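Side-chain contact in ubiquitin conjugating enzyme (Agrocybe aegerita, PDB 3WE5), which probably accepts activated ubiquitin as a thioester and passes it on toward protein substrates, as E2 ubiquitin-conjugating enzymes do: residues V130-T133 with L134-L138. Residues are numbered along the deposited sequence; the frame is centred on the assembly and turned at random.
Sequences VCVT and LQSML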
loop_
_atom_site.group_PDB
_atom_site.type_symbol
_atom_site.label_atom_id
_atom_site.label_comp_id
_atom_site.label_asym_id
_atom_site.label_seq_id
_atom_site.Cartn_x
_atom_site.Cartn_y
_atom_site.Cartn_z
ATOM N N VAL A 130 11.355 -13.193 -12.782
ATOM C CA VAL A 130 10.524 -12.820 -11.668
ATOM C C VAL A 130 11.370 -12.594 -10.409
ATOM O O VAL A 130 11.139 -11.636 -9.669
ATOM C CB VAL A 130 9.457 -13.898 -11.392
ATOM C CG1 VAL A 130 8.658 -13.561 -10.132
ATOM C CG2 VAL A 130 8.530 -14.024 -12.597
ATOM N N CYS A 131 12.315 -13.499 -10.148
ATOM C CA CYS A 131 13.184 -13.359 -8.969
ATOM C C CYS A 131 13.931 -12.030 -8.988
ATOM O O CYS A 131 14.015 -11.331 -7.957
ATOM C CB CYS A 131 14.225 -14.467 -8.952
ATOM S SG CYS A 131 13.551 -16.107 -8.473
ATOM N N VAL A 132 14.491 -11.716 -10.149
ATOM C CA VAL A 132 15.261 -10.466 -10.313
ATOM C C VAL A 132 14.380 -9.246 -10.130
ATOM O O VAL A 132 14.776 -8.267 -9.473
ATOM C CB VAL A 132 15.929 -10.413 -11.693
ATOM C CG1 VAL A 132 16.412 -8.994 -12.020
ATOM C CG2 VAL A 132 17.080 -11.418 -11.783
ATOM N N THR A 133 13.192 -9.281 -10.742
ATOM C CA THR A 133 12.216 -8.199 -10.580
ATOM C C THR A 133 11.801 -7.966 -9.136
ATOM O O THR A 133 11.719 -6.828 -8.683
ATOM C CB THR A 133 10.943 -8.452 -11.467
ATOM O OG1 THR A 133 11.339 -8.572 -12.838
ATOM C CG2 THR A 133 9.934 -7.320 -11.331
ATOM N N LEU A 134 11.541 -9.035 -8.390
ATOM C CA LEU A 134 11.137 -8.889 -7.006
ATOM C C LEU A 134 12.310 -8.428 -6.131
ATOM O O LEU A 134 12.112 -7.652 -5.176
ATOM C CB LEU A 134 10.554 -10.211 -6.468
ATOM C CG LEU A 134 9.260 -10.654 -7.147
ATOM C CD1 LEU A 134 8.804 -11.996 -6.598
ATOM C CD2 LEU A 134 8.147 -9.622 -6.965
ATOM N N GLN A 135 13.513 -8.884 -6.462
ATOM C CA GLN A 135 14.715 -8.423 -5.762
ATOM C C GLN A 135 14.871 -6.911 -5.933
ATOM O O GLN A 135 15.158 -6.202 -4.964
ATOM C CB GLN A 135 15.931 -9.136 -6.332
ATOM C CG GLN A 135 17.269 -8.916 -5.582
ATOM C CD GLN A 135 18.400 -9.559 -6.343
ATOM O OE1 GLN A 135 18.452 -9.470 -7.577
ATOM N NE2 GLN A 135 19.299 -10.234 -5.634
ATOM N N SER A 136 14.661 -6.439 -7.158
ATOM C CA SER A 136 14.732 -5.010 -7.491
ATOM C C SER A 136 13.620 -4.189 -6.850
ATOM O O SER A 136 13.823 -3.025 -6.478
ATOM C CB SER A 136 14.678 -4.826 -9.011
ATOM O OG SER A 136 15.816 -5.369 -9.639
ATOM N N MET A 137 12.432 -4.779 -6.741
ATOM C CA MET A 137 11.330 -4.131 -6.053
ATOM C C MET A 137 11.672 -3.915 -4.581
ATOM O O MET A 137 11.389 -2.853 -4.016
ATOM C CB MET A 137 10.062 -4.990 -6.175
ATOM C CG MET A 137 8.886 -4.531 -5.316
ATOM S SD MET A 137 7.648 -5.836 -5.133
ATOM C CE MET A 137 8.339 -6.775 -3.783
ATOM N N LEU A 138 12.293 -4.915 -3.963
ATOM C CA LEU A 138 12.715 -4.775 -2.577
ATOM C C LEU A 138 13.814 -3.704 -2.500
ATOM O O LEU A 138 13.814 -2.862 -1.589
ATOM C CB LEU A 138 13.188 -6.119 -2.009
ATOM C CG LEU A 138 12.164 -7.238 -1.761
ATOM C CD1 LEU A 138 12.850 -8.485 -1.235
ATOM C CD2 LEU A 138 11.123 -6.800 -0.773
#
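The carbonyl oxygen of V130 takes the amide of L134 in a hydrogen bond, L134 N to V130 O 2.9 Å, with 160° at the hydrogen. The same oxygen also touches the base of the leucine side chain, V130 O to L134 CG 3.3 Å, because CG is turned back beside its own backbone N (chi1 -65°). Beyond it the two apolar side chains run side by side, one helical turn apart, and meet through single methyls, V130 CG1 to L134 CD1 3.9 Å. V130 presents that methyl because CG1 stands anti to the backbone N (chi1 175°). Both side chains face the sheet, V130 on F77 and L134 on L75 of strand 72-78. Replacing L134 by an alanine would probably leave V130 CG1 without its methyl neighbour and open a gap over L75. The next three residues continue the alpha-helical pattern: Q135 N binds C131 O, S136 N binds V132 O at 3.0 Å, and M137 N binds T133 O. On the open side, S136 OG comes to 3.1 Å from V132 O. T133 OG1 hydrogen-bonds back to A129 O, one turn earlier. Q135 sets CB against C131 O at 3.3 Å, then extends away so that NE2 donates to E61 O and V43 O, tying helix 127-140 to the end of strand 55-61 and to the loop before strand 45-49. The carbonyls of V130 to T133 thus each take the amide four residues on, while buried V130, C131 and L134 give the four-stranded sheet of the E2 fold an apolar face to pack on and V132, T133 and S136 lie on the more open face.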